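Local structure of hemolysin activator protein CdiB (Acinetobacter baumannii ACICU, 6WIL) at residues Q328-Y334 against G364-Y370; D5-Q11 against Y291-Q295; P64-Q68 against S136-G140; V48-C54 against K93-S99. The protein probably secretes the toxin partner of a contact-dependent growth inhibition system across the outer membrane, as a TpsB transporter of the Omp85 superfamily. All coordinates share one frame. Residue numbers count along the deposited sequence, not the author numbering.

Contact 1 of 4, residues Q328-Y334 against G364-Y370; sequences QHKTSVY and GVQHRQY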
loop_
_atom_site.group_PDB
_atom_site.type_symbol
_atom_site.label_atom_id
_atom_site.label_comp_id
_atom_site.label_asym_id
_atom_site.label_seq_id
_atom_site.Cartn_x
_atom_site.Cartn_y
_atom_site.Cartn_z
ATOM N N GLN A 328 12.596 -3.153 6.694
ATOM C CA GLN A 328 12.628 -3.242 5.240
ATOM C C GLN A 328 11.381 -3.877 4.634
ATOM O O GLN A 328 11.341 -4.078 3.413
ATOM C CB GLN A 328 13.868 -4.017 4.781
ATOM C CG GLN A 328 15.163 -3.504 5.376
ATOM C CD GLN A 328 16.348 -3.718 4.466
ATOM O OE1 GLN A 328 16.652 -2.877 3.618
ATOM N NE2 GLN A 328 17.027 -4.846 4.634
ATOM N N HIS A 329 10.363 -4.199 5.431
ATOM C CA HIS A 329 9.180 -4.811 4.843
ATOM C C HIS A 329 7.967 -4.573 5.729
ATOM O O HIS A 329 8.086 -4.321 6.931
ATOM C CB HIS A 329 9.387 -6.311 4.601
ATOM C CG HIS A 329 8.988 -7.179 5.755
ATOM N ND1 HIS A 329 9.809 -7.404 6.837
ATOM C CD2 HIS A 329 7.860 -7.891 5.984
ATOM C CE1 HIS A 329 9.200 -8.212 7.689
ATOM N NE2 HIS A 329 8.016 -8.523 7.193
ATOM N N LYS A 330 6.791 -4.665 5.107
ATOM C CA LYS A 330 5.512 -4.558 5.797
ATOM C C LYS A 330 4.509 -5.453 5.084
ATOM O O LYS A 330 4.324 -5.327 3.871
ATOM C CB LYS A 330 5.023 -3.106 5.825
ATOM C CG LYS A 330 3.749 -2.876 6.610
ATOM C CD LYS A 330 3.560 -1.388 6.887
ATOM C CE LYS A 330 2.152 -1.081 7.360
ATOM N NZ LYS A 330 1.986 0.355 7.709
ATOM N N THR A 331 3.876 -6.356 5.834
ATOM C CA THR A 331 2.945 -7.332 5.284
ATOM C C THR A 331 1.638 -7.287 6.061
ATOM O O THR A 331 1.644 -7.217 7.294
ATOM C CB THR A 331 3.522 -8.760 5.341
ATOM O OG1 THR A 331 4.772 -8.808 4.642
ATOM C CG2 THR A 331 2.557 -9.759 4.712
ATOM N N SER A 332 0.519 -7.345 5.342
ATOM C CA SER A 332 -0.780 -7.300 5.994
ATOM C C SER A 332 -1.780 -8.146 5.219
ATOM O O SER A 332 -1.650 -8.339 4.008
ATOM C CB SER A 332 -1.281 -5.856 6.127
ATOM O OG SER A 332 -1.045 -5.123 4.938
ATOM N N VAL A 333 -2.767 -8.666 5.944
ATOM C CA VAL A 333 -3.907 -9.358 5.357
ATOM C C VAL A 333 -5.126 -8.462 5.517
ATOM O O VAL A 333 -5.232 -7.698 6.483
ATOM C CB VAL A 333 -4.147 -10.740 6.004
ATOM C CG1 VAL A 333 -2.980 -11.666 5.719
ATOM C CG2 VAL A 333 -4.360 -10.603 7.507
ATOM N N TYR A 334 -6.049 -8.546 4.561
ATOM C CA TYR A 334 -7.228 -7.694 4.607
ATOM C C TYR A 334 -8.463 -8.470 4.179
ATOM O O TYR A 334 -8.379 -9.540 3.571
ATOM C CB TYR A 334 -7.064 -6.444 3.728
ATOM C CG TYR A 334 -6.929 -6.719 2.249
ATOM C CD1 TYR A 334 -5.684 -6.939 1.679
ATOM C CD2 TYR A 334 -8.046 -6.742 1.418
ATOM C CE1 TYR A 334 -5.548 -7.183 0.329
ATOM C CE2 TYR A 334 -7.922 -6.991 0.061
ATOM C CZ TYR A 334 -6.668 -7.210 -0.476
ATOM O OH TYR A 334 -6.522 -7.455 -1.821
ATOM N N GLY A 364 -7.511 -10.857 0.929
ATOM C CA GLY A 364 -6.255 -10.621 0.245
ATOM C C GLY A 364 -5.113 -10.386 1.205
ATOM O O GLY A 364 -5.282 -10.334 2.426
ATOM N N VAL A 365 -3.932 -10.237 0.617
ATOM C CA VAL A 365 -2.699 -9.972 1.342
ATOM C C VAL A 365 -1.897 -8.967 0.533
ATOM O O VAL A 365 -1.862 -9.033 -0.701
ATOM C CB VAL A 365 -1.892 -11.265 1.589
ATOM C CG1 VAL A 365 -1.721 -12.041 0.292
ATOM C CG2 VAL A 365 -0.531 -10.951 2.207
ATOM N N GLN A 366 -1.280 -8.014 1.219
ATOM C CA GLN A 366 -0.419 -7.045 0.569
ATOM C C GLN A 366 0.922 -7.004 1.285
ATOM O O GLN A 366 1.016 -7.264 2.488
ATOM C CB GLN A 366 -1.062 -5.650 0.527
ATOM C CG GLN A 366 -1.713 -5.213 1.822
ATOM C CD GLN A 366 -2.479 -3.910 1.676
ATOM O OE1 GLN A 366 -2.751 -3.456 0.563
ATOM N NE2 GLN A 366 -2.833 -3.302 2.804
ATOM N N HIS A 367 1.958 -6.687 0.519
ATOM C CA HIS A 367 3.331 -6.693 0.985
ATOM C C HIS A 367 4.044 -5.491 0.392
ATOM O O HIS A 367 3.788 -5.114 -0.755
ATOM C CB HIS A 367 4.049 -7.988 0.577
ATOM C CG HIS A 367 5.482 -8.052 1.006
ATOM N ND1 HIS A 367 5.868 -8.547 2.232
ATOM C CD2 HIS A 367 6.620 -7.688 0.370
ATOM C CE1 HIS A 367 7.184 -8.483 2.334
ATOM N NE2 HIS A 367 7.664 -7.962 1.219
ATOM N N ARG A 368 4.918 -4.884 1.183
ATOM C CA ARG A 368 5.811 -3.840 0.709
ATOM C C ARG A 368 7.219 -4.197 1.160
ATOM O O ARG A 368 7.414 -4.675 2.280
ATOM C CB ARG A 368 5.398 -2.452 1.231
ATOM C CG ARG A 368 5.971 -1.307 0.409
ATOM C CD ARG A 368 5.689 0.062 1.013
ATOM N NE ARG A 368 4.265 0.322 1.197
ATOM C CZ ARG A 368 3.675 0.424 2.384
ATOM N NH1 ARG A 368 4.388 0.295 3.493
ATOM N NH2 ARG A 368 2.372 0.663 2.460
ATOM N N GLN A 369 8.195 -3.990 0.279
ATOM C CA GLN A 369 9.568 -4.399 0.541
ATOM C C GLN A 369 10.519 -3.299 0.097
ATOM O O GLN A 369 10.349 -2.718 -0.979
ATOM C CB GLN A 369 9.908 -5.710 -0.183
ATOM C CG GLN A 369 11.333 -6.207 0.038
ATOM C CD GLN A 369 11.457 -7.122 1.241
ATOM O OE1 GLN A 369 10.595 -7.966 1.485
ATOM N NE2 GLN A 369 12.537 -6.958 1.998
ATOM N N TYR A 370 11.518 -3.021 0.931
ATOM C CA TYR A 370 12.526 -2.010 0.646
ATOM C C TYR A 370 13.892 -2.663 0.510
ATOM O O TYR A 370 14.244 -3.558 1.284
ATOM C CB TYR A 370 12.590 -0.946 1.747
ATOM C CG TYR A 370 11.270 -0.294 2.067
ATOM C CD1 TYR A 370 10.803 0.778 1.319
ATOM C CD2 TYR A 370 10.494 -0.741 3.129
ATOM C CE1 TYR A 370 9.593 1.379 1.612
ATOM C CE2 TYR A 370 9.287 -0.145 3.432
ATOM C CZ TYR A 370 8.841 0.913 2.670
ATOM O OH TYR A 370 7.637 1.505 2.972
#
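Strands 329-334 and 364-370 run antiparallel, their axes 4.6 Å apart at closest approach and 162° between directions. Hydrogen-bonded pairs K330-R368, S332-Q366 and Y334-G364 each make two backbone bonds, for instance R368 N to K330 O at 2.8 Å and S332 N to Q366 O at 2.9 Å; Y370 N reaches Q328 O at 2.7 Å beyond the last pair. In the non-hydrogen-bonded pairs the CA atoms come closer: H329-Q369 4.3 Å, T331-H367 4.4 Å, V333-V365 4.2 Å.

One face carries H329, T331, V333, V365, H367 and Q369. Here T331 OG1 and H367 ND1 share a 2.7 Å hydrogen bond, and H367 NE2 gives a second to Q369 OE1 at 2.9 Å, so both imidazole nitrogens are used. On the other face the Y334 ring folds back over G364, whose CA sits 3.8 Å from the ring centroid in a CH-pi contact; a CB on G364 would clash with the ring.

The two segments belong to neighbouring strands of the 16-stranded barrel, flanked by strands 308-326 and 374-386. Y334 OH bonds D381 on the latter and H329 NE2 bonds S324 on the former, while K330 reaches E179 of helix 171-181 in a salt bridge.

Contact 2 of 4, residues D5-Q11 against Y291-Q295; sequences DVSLPSQ and YQYRQ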
loop_
_atom_site.group_PDB
_atom_site.type_symbol
_atom_site.label_atom_id
_atom_site.label_comp_id
_atom_site.label_asym_id
_atom_site.label_seq_id
_atom_site.Cartn_x
_atom_site.Cartn_y
_atom_site.Cartn_z
ATOM N N ASP A 5 -25.993 -2.901 -22.539
ATOM C CA ASP A 5 -25.672 -1.764 -21.682
ATOM C C ASP A 5 -24.814 -0.829 -22.524
ATOM O O ASP A 5 -23.604 -1.029 -22.663
ATOM C CB ASP A 5 -24.962 -2.192 -20.401
ATOM C CG ASP A 5 -25.019 -1.121 -19.319
ATOM O OD1 ASP A 5 -25.788 -0.148 -19.484
ATOM O OD2 ASP A 5 -24.298 -1.247 -18.305
ATOM N N VAL A 6 -25.458 0.184 -23.108
ATOM C CA VAL A 6 -24.770 1.170 -23.925
ATOM C C VAL A 6 -23.771 1.989 -23.123
ATOM O O VAL A 6 -23.002 2.759 -23.706
ATOM C CB VAL A 6 -25.800 2.100 -24.602
ATOM C CG1 VAL A 6 -26.936 1.286 -25.208
ATOM C CG2 VAL A 6 -26.332 3.108 -23.602
ATOM N N SER A 7 -23.764 1.836 -21.799
ATOM C CA SER A 7 -22.918 2.618 -20.910
ATOM C C SER A 7 -21.674 1.874 -20.442
ATOM O O SER A 7 -20.815 2.491 -19.801
ATOM C CB SER A 7 -23.726 3.064 -19.686
ATOM O OG SER A 7 -24.178 1.943 -18.943
ATOM N N LEU A 8 -21.556 0.572 -20.743
ATOM C CA LEU A 8 -20.439 -0.267 -20.311
ATOM C C LEU A 8 -19.081 0.405 -20.513
ATOM O O LEU A 8 -18.215 0.288 -19.636
ATOM C CB LEU A 8 -20.469 -1.617 -21.037
ATOM C CG LEU A 8 -19.411 -2.646 -20.618
ATOM C CD1 LEU A 8 -19.850 -3.431 -19.387
ATOM C CD2 LEU A 8 -19.073 -3.583 -21.770
ATOM N N PRO A 9 -18.837 1.106 -21.630
ATOM C CA PRO A 9 -17.567 1.852 -21.735
ATOM C C PRO A 9 -17.367 2.875 -20.627
ATOM O O PRO A 9 -16.291 2.922 -20.019
ATOM C CB PRO A 9 -17.671 2.510 -23.116
ATOM C CG PRO A 9 -18.521 1.591 -23.894
ATOM C CD PRO A 9 -19.548 1.084 -22.925
ATOM N N SER A 10 -18.380 3.700 -20.345
ATOM C CA SER A 10 -18.229 4.735 -19.324
ATOM C C SER A 10 -18.054 4.143 -17.929
ATOM O O SER A 10 -17.362 4.735 -17.094
ATOM C CB SER A 10 -19.430 5.682 -19.347
ATOM O OG SER A 10 -19.212 6.774 -20.226
ATOM N N GLN A 11 -18.667 2.989 -17.657
ATOM C CA GLN A 11 -18.545 2.376 -16.338
ATOM C C GLN A 11 -17.197 1.690 -16.146
ATOM O O GLN A 11 -16.681 1.659 -15.024
ATOM C CB GLN A 11 -19.683 1.375 -16.110
ATOM C CG GLN A 11 -20.749 1.838 -15.115
ATOM C CD GLN A 11 -20.310 1.710 -13.661
ATOM O OE1 GLN A 11 -19.139 1.464 -13.368
ATOM N NE2 GLN A 11 -21.256 1.870 -12.742
ATOM N N TYR A 291 -22.273 7.065 -8.940
ATOM C CA TYR A 291 -21.913 7.346 -10.323
ATOM C C TYR A 291 -23.174 7.540 -11.152
ATOM O O TYR A 291 -24.104 6.733 -11.074
ATOM C CB TYR A 291 -21.062 6.215 -10.904
ATOM C CG TYR A 291 -20.712 6.401 -12.360
ATOM C CD1 TYR A 291 -19.791 7.361 -12.754
ATOM C CD2 TYR A 291 -21.297 5.611 -13.339
ATOM C CE1 TYR A 291 -19.469 7.536 -14.086
ATOM C CE2 TYR A 291 -20.980 5.777 -14.671
ATOM C CZ TYR A 291 -20.067 6.739 -15.041
ATOM O OH TYR A 291 -19.751 6.905 -16.370
ATOM N N GLN A 292 -23.201 8.610 -11.943
ATOM C CA GLN A 292 -24.328 8.916 -12.811
ATOM C C GLN A 292 -23.820 9.289 -14.194
ATOM O O GLN A 292 -22.720 9.827 -14.345
ATOM C CB GLN A 292 -25.185 10.055 -12.247
ATOM C CG GLN A 292 -26.179 9.605 -11.194
ATOM C CD GLN A 292 -26.234 10.540 -10.003
ATOM O OE1 GLN A 292 -25.341 11.364 -9.804
ATOM N NE2 GLN A 292 -27.281 10.410 -9.196
ATOM N N TYR A 293 -24.630 8.985 -15.205
ATOM C CA TYR A 293 -24.266 9.301 -16.578
ATOM C C TYR A 293 -25.511 9.685 -17.363
ATOM O O TYR A 293 -26.640 9.365 -16.981
ATOM C CB TYR A 293 -23.555 8.124 -17.257
ATOM C CG TYR A 293 -24.461 6.940 -17.501
ATOM C CD1 TYR A 293 -24.627 5.959 -16.533
ATOM C CD2 TYR A 293 -25.157 6.807 -18.698
ATOM C CE1 TYR A 293 -25.459 4.878 -16.748
ATOM C CE2 TYR A 293 -25.991 5.731 -18.922
ATOM C CZ TYR A 293 -26.138 4.769 -17.944
ATOM O OH TYR A 293 -26.965 3.692 -18.161
ATOM N N ARG A 294 -25.285 10.392 -18.470
ATOM C CA ARG A 294 -26.290 10.645 -19.492
ATOM C C ARG A 294 -25.617 10.500 -20.848
ATOM O O ARG A 294 -24.512 11.009 -21.052
ATOM C CB ARG A 294 -26.921 12.039 -19.365
ATOM C CG ARG A 294 -27.760 12.248 -18.114
ATOM C CD ARG A 294 -28.291 13.676 -18.038
ATOM N NE ARG A 294 -29.003 13.937 -16.787
ATOM C CZ ARG A 294 -29.494 15.124 -16.436
ATOM N NH1 ARG A 294 -29.348 16.168 -17.243
ATOM N NH2 ARG A 294 -30.126 15.268 -15.278
ATOM N N GLN A 295 -26.277 9.804 -21.769
ATOM C CA GLN A 295 -25.669 9.488 -23.054
ATOM C C GLN A 295 -26.683 9.649 -24.178
ATOM O O GLN A 295 -27.836 9.221 -24.056
ATOM C CB GLN A 295 -25.105 8.067 -23.053
ATOM C CG GLN A 295 -24.323 7.716 -24.296
ATOM C CD GLN A 295 -23.771 6.313 -24.237
ATOM O OE1 GLN A 295 -23.940 5.528 -25.169
ATOM N NE2 GLN A 295 -23.104 5.987 -23.136
#
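S7 sits at the centre of this contact. Its CA-to-CB bond points toward the strand and sets CB over one face of the Y293 ring, 3.8 Å from the centroid, a CH-pi contact, while chi1 p turns OG back to D5 OD1 in a 2.7 Å hydrogen bond. CA-to-CB of Y293 points toward 5-11, and chi1 p with chi2 near -88° presents that ring face to S7 CB. Two residues back, Y291 takes the t rotamer and brings OH to 3.2 Å from S10 CB. Q295, two residues on from Y293, is extended, with chi1 and chi2 both t, and spans the remaining gap: its NE2 donates to V6 O at 3.3 Å. Y291, Y293 and Q295 thus line up on one face of the strand, whereas Q292 and R294 point out of reach.

On the partner side, a type I turn from D5 to L8 leads into helix 8-27, and S7 O accepts from Q11 N at 3.1 Å. D5 is also held by a salt bridge to R356, and strand 308-326 pairs beside strand 291-295. The start of helix 8-27 lies against the inside of the barrel wall, consistent with the plug helix of TpsB transporters such as FhaC.

Contact 3 of 4, residues P64-Q68 against S136-G140; sequences PLIGQ and SIQIG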
loop_
_atom_site.group_PDB
_atom_site.type_symbol
_atom_site.label_atom_id
_atom_site.label_comp_id
_atom_site.label_asym_id
_atom_site.label_seq_id
_atom_site.Cartn_x
_atom_site.Cartn_y
_atom_site.Cartn_z
ATOM N N PRO A 64 15.548 -16.685 35.331
ATOM C CA PRO A 64 14.892 -15.428 35.708
ATOM C C PRO A 64 15.786 -14.562 36.581
ATOM O O PRO A 64 16.551 -15.057 37.413
ATOM C CB PRO A 64 13.649 -15.895 36.476
ATOM C CG PRO A 64 13.426 -17.306 36.042
ATOM C CD PRO A 64 14.787 -17.866 35.771
ATOM N N LEU A 65 15.695 -13.253 36.370
ATOM C CA LEU A 65 16.235 -12.303 37.327
ATOM C C LEU A 65 15.243 -12.132 38.476
ATOM O O LEU A 65 14.183 -12.765 38.517
ATOM C CB LEU A 65 16.538 -10.968 36.651
ATOM C CG LEU A 65 17.735 -10.922 35.702
ATOM C CD1 LEU A 65 18.064 -9.486 35.316
ATOM C CD2 LEU A 65 18.938 -11.597 36.333
ATOM N N ILE A 66 15.586 -11.262 39.424
ATOM C CA ILE A 66 14.704 -11.008 40.555
ATOM C C ILE A 66 13.422 -10.350 40.069
ATOM O O ILE A 66 13.456 -9.351 39.343
ATOM C CB ILE A 66 15.411 -10.133 41.597
ATOM C CG1 ILE A 66 16.618 -10.881 42.156
ATOM C CG2 ILE A 66 14.436 -9.718 42.698
ATOM C CD1 ILE A 66 17.453 -10.050 43.085
ATOM N N GLY A 67 12.284 -10.917 40.464
ATOM C CA GLY A 67 11.004 -10.341 40.112
ATOM C C GLY A 67 10.522 -10.646 38.716
ATOM O O GLY A 67 9.624 -9.959 38.218
ATOM N N GLN A 68 11.086 -11.656 38.061
ATOM C CA GLN A 68 10.684 -12.042 36.716
ATOM C C GLN A 68 9.866 -13.323 36.792
ATOM O O GLN A 68 10.348 -14.338 37.303
ATOM C CB GLN A 68 11.902 -12.242 35.814
ATOM C CG GLN A 68 12.677 -10.974 35.503
ATOM C CD GLN A 68 13.663 -11.166 34.367
ATOM O OE1 GLN A 68 13.945 -12.293 33.961
ATOM N NE2 GLN A 68 14.183 -10.064 33.840
ATOM N N SER A 136 20.590 -14.575 31.166
ATOM C CA SER A 136 19.471 -13.814 31.697
ATOM C C SER A 136 19.187 -12.638 30.785
ATOM O O SER A 136 20.036 -12.218 29.997
ATOM C CB SER A 136 19.736 -13.307 33.113
ATOM O OG SER A 136 19.403 -14.300 34.054
ATOM N N ILE A 137 17.988 -12.085 30.916
ATOM C CA ILE A 137 17.554 -10.993 30.056
ATOM C C ILE A 137 17.181 -9.794 30.918
ATOM O O ILE A 137 16.313 -9.884 31.796
ATOM C CB ILE A 137 16.391 -11.405 29.139
ATOM C CG1 ILE A 137 15.980 -10.220 28.261
ATOM C CG2 ILE A 137 15.204 -11.920 29.938
ATOM C CD1 ILE A 137 15.159 -10.585 27.065
ATOM N N GLN A 138 17.841 -8.673 30.664
ATOM C CA GLN A 138 17.426 -7.395 31.233
ATOM C C GLN A 138 16.299 -6.850 30.371
ATOM O O GLN A 138 16.522 -6.186 29.360
ATOM C CB GLN A 138 18.596 -6.426 31.302
ATOM C CG GLN A 138 19.360 -6.504 32.599
ATOM C CD GLN A 138 20.759 -5.945 32.473
ATOM O OE1 GLN A 138 21.142 -5.437 31.418
ATOM N NE2 GLN A 138 21.537 -6.046 33.544
ATOM N N ILE A 139 15.067 -7.137 30.785
ATOM C CA ILE A 139 13.889 -6.757 30.016
ATOM C C ILE A 139 13.710 -5.244 30.115
ATOM O O ILE A 139 13.403 -4.712 31.185
ATOM C CB ILE A 139 12.642 -7.500 30.502
ATOM C CG1 ILE A 139 12.884 -9.012 30.443
ATOM C CG2 ILE A 139 11.436 -7.104 29.670
ATOM C CD1 ILE A 139 11.619 -9.840 30.521
ATOM N N GLY A 140 13.911 -4.550 28.995
ATOM C CA GLY A 140 13.712 -3.115 28.936
ATOM C C GLY A 140 12.271 -2.755 28.634
ATOM O O GLY A 140 11.712 -3.194 27.623
HETATM O O HOH W 1 14.131 -6.993 34.120
#
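S136 opens the contact by turning its side chain toward the loop 64-68: OG lies 3.6 Å from L65 CD2, though its hydrogen bond goes to I63 O, just ahead of that loop. At I137 the backbone does the work. Its carbonyl O accepts from Q68 NE2 at 3.0 Å with a nearly straight geometry, and L65 CD1 rests 4.0 Å from the same oxygen. Q68 can reach it because a type II turn from L65 to Q68, with G67 at positive phi, folds the loop back on itself; Q68 OE1 receives L65 N at 3.1 Å and so holds the amide in place. The loop that joins strand 59-62 of the first POTRA domain to helix 70-74 lies against strand 132-149, the parallel partner of 59-62. Q138 points its CB away, yet its CG still comes within 4.2 Å of L65 CD1. I139 puts CG1 3.8 Å from Q68 NE2, and a water accepting from Q68 NE2 at 3.1 Å accepts weakly from I139 N at 3.5 Å.

Contact 4 of 4, residues V48-C54 against K93-S99; sequences VVEESPC and KCIGTQS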
loop_
_atom_site.group_PDB
_atom_site.type_symbol
_atom_site.label_atom_id
_atom_site.label_comp_id
_atom_site.label_asym_id
_atom_site.label_seq_id
_atom_site.Cartn_x
_atom_site.Cartn_y
_atom_site.Cartn_z
ATOM N N VAL A 48 32.463 -20.445 18.898
ATOM C CA VAL A 48 33.395 -21.123 19.792
ATOM C C VAL A 48 34.773 -21.149 19.148
ATOM O O VAL A 48 34.921 -21.543 17.985
ATOM C CB VAL A 48 32.909 -22.547 20.108
ATOM C CG1 VAL A 48 33.881 -23.255 21.043
ATOM C CG2 VAL A 48 31.515 -22.508 20.707
ATOM N N VAL A 49 35.786 -20.724 19.903
ATOM C CA VAL A 49 37.176 -20.766 19.471
ATOM C C VAL A 49 37.983 -21.525 20.521
ATOM O O VAL A 49 37.499 -21.818 21.615
ATOM C CB VAL A 49 37.760 -19.356 19.240
ATOM C CG1 VAL A 49 37.041 -18.660 18.093
ATOM C CG2 VAL A 49 37.658 -18.525 20.508
ATOM N N GLU A 50 39.228 -21.852 20.168
ATOM C CA GLU A 50 40.127 -22.562 21.076
ATOM C C GLU A 50 40.808 -21.558 22.003
ATOM O O GLU A 50 41.440 -20.605 21.534
ATOM C CB GLU A 50 41.159 -23.359 20.281
ATOM N N GLU A 51 40.681 -21.769 23.315
ATOM C CA GLU A 51 41.025 -20.753 24.304
ATOM C C GLU A 51 41.865 -21.338 25.430
ATOM O O GLU A 51 41.876 -22.549 25.667
ATOM C CB GLU A 51 39.770 -20.119 24.891
ATOM C CG GLU A 51 38.654 -20.031 23.890
ATOM C CD GLU A 51 37.681 -18.940 24.209
ATOM O OE1 GLU A 51 36.477 -19.235 24.296
ATOM O OE2 GLU A 51 38.126 -17.789 24.376
ATOM N N SER A 52 42.548 -20.444 26.152
ATOM C CA SER A 52 43.558 -20.862 27.116
ATOM C C SER A 52 42.885 -21.540 28.313
ATOM O O SER A 52 43.059 -22.755 28.476
ATOM C CB SER A 52 44.447 -19.674 27.505
ATOM O OG SER A 52 44.678 -18.826 26.392
ATOM N N PRO A 53 42.094 -20.841 29.176
ATOM C CA PRO A 53 41.215 -21.596 30.076
ATOM C C PRO A 53 39.794 -21.652 29.534
ATOM O O PRO A 53 39.275 -20.650 29.031
ATOM C CB PRO A 53 41.293 -20.815 31.397
ATOM C CG PRO A 53 42.011 -19.510 31.064
ATOM C CD PRO A 53 42.086 -19.422 29.572
ATOM N N CYS A 54 39.159 -22.818 29.617
ATOM C CA CYS A 54 37.808 -22.989 29.110
ATOM C C CYS A 54 37.035 -23.909 30.041
ATOM O O CYS A 54 37.613 -24.645 30.843
ATOM C CB CYS A 54 37.806 -23.542 27.676
ATOM S SG CYS A 54 38.579 -25.170 27.454
ATOM N N LYS A 93 30.836 -28.144 24.215
ATOM C CA LYS A 93 32.146 -27.633 23.846
ATOM C C LYS A 93 32.795 -26.915 25.027
ATOM O O LYS A 93 32.161 -26.640 26.049
ATOM C CB LYS A 93 32.049 -26.704 22.637
ATOM C CG LYS A 93 31.805 -27.447 21.339
ATOM C CD LYS A 93 32.385 -26.702 20.154
ATOM C CE LYS A 93 32.328 -27.566 18.911
ATOM N NZ LYS A 93 31.040 -28.313 18.865
ATOM N N CYS A 94 34.082 -26.620 24.881
ATOM C CA CYS A 94 34.861 -25.966 25.926
ATOM C C CYS A 94 34.866 -24.465 25.662
ATOM O O CYS A 94 35.394 -24.013 24.640
ATOM C CB CYS A 94 36.285 -26.523 25.969
ATOM S SG CYS A 94 37.039 -26.488 27.612
ATOM N N ILE A 95 34.285 -23.694 26.575
ATOM C CA ILE A 95 34.036 -22.275 26.349
ATOM C C ILE A 95 34.963 -21.452 27.231
ATOM O O ILE A 95 34.920 -21.557 28.461
ATOM C CB ILE A 95 32.566 -21.915 26.612
ATOM C CG1 ILE A 95 31.653 -22.686 25.655
ATOM C CG2 ILE A 95 32.357 -20.418 26.485
ATOM C CD1 ILE A 95 32.107 -22.629 24.214
ATOM N N GLY A 96 35.792 -20.622 26.597
ATOM C CA GLY A 96 36.565 -19.612 27.280
ATOM C C GLY A 96 35.958 -18.231 27.086
ATOM O O GLY A 96 34.908 -18.061 26.470
ATOM N N THR A 97 36.678 -17.233 27.606
ATOM C CA THR A 97 36.125 -15.883 27.683
ATOM C C THR A 97 35.760 -15.333 26.308
ATOM O O THR A 97 34.742 -14.647 26.158
ATOM C CB THR A 97 37.108 -14.939 28.383
ATOM O OG1 THR A 97 38.273 -14.749 27.569
ATOM C CG2 THR A 97 37.527 -15.504 29.731
ATOM N N GLN A 98 36.565 -15.629 25.286
ATOM C CA GLN A 98 36.287 -15.055 23.973
ATOM C C GLN A 98 35.067 -15.704 23.323
ATOM O O GLN A 98 34.253 -15.011 22.703
ATOM C CB GLN A 98 37.512 -15.164 23.065
ATOM C CG GLN A 98 37.281 -14.611 21.669
ATOM C CD GLN A 98 36.776 -13.177 21.689
ATOM O OE1 GLN A 98 37.281 -12.341 22.438
ATOM N NE2 GLN A 98 35.768 -12.891 20.871
ATOM N N SER A 99 34.912 -17.028 23.449
ATOM C CA SER A 99 33.720 -17.675 22.901
ATOM C C SER A 99 32.472 -17.259 23.663
ATOM O O SER A 99 31.401 -17.094 23.068
ATOM C CB SER A 99 33.851 -19.198 22.932
ATOM O OG SER A 99 34.990 -19.640 22.219
HETATM O O HOH W 2 39.520 -18.201 28.023
#
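Most of the polar groups here are answered by one carboxylate. E51 reaches into the first turn of helix 97-113: OE2 accepts from Q98 N at 2.8 Å, while OE1 accepts from S99 N at 2.8 Å and from S99 OG at 2.6 Å, plus a weak bond from G96 N at 2.8 Å. S99 OG passes the chain on, receiving V49 N at 2.7 Å. T97 N is served by water instead, at 3.0 Å, and that water donates to P53 O at 2.7 Å. G96 holds the N-cap position and must be small, since a CB there would collide with E51 CB and P53 O. Nearby, V48 CG2 packs on I95 CD1 at 3.6 Å, and K93 turns its ammonium to Q88 O.

A disulfide, C54 SG to C94 SG at 2.0 Å with chi3 of 83°, fastens the loop beside the two-stranded pairing of 55-56 with 94-95. Next to it, E51 supplies the acceptors that first-turn NH groups lack within their own helix, a carboxylate at the N-terminus of helix 97-113 in the first POTRA domain.

In the fold
The four contacts string out along the molecule, from the N-terminal end of the helix 8-27 to the POTRA region. Contacts 1 and 2 both reach the barrel sheet, with centres about 35 Å apart; contact 1 sits where the barrel meets the POTRA segment, and the V365 side chain there is about 9 Å from a bound C8E detergent molecule. Contacts 3 and 4 belong to the first POTRA domain, centres about 26 Å apart and nearest atoms about 14 Å, and their segments alternate along the chain. Contact 2 lies on the far side of the chain's centre, its own centre about 67 Å from that of contact 3 and about 78 Å from that of contact 4, yet its sequence loop encloses both.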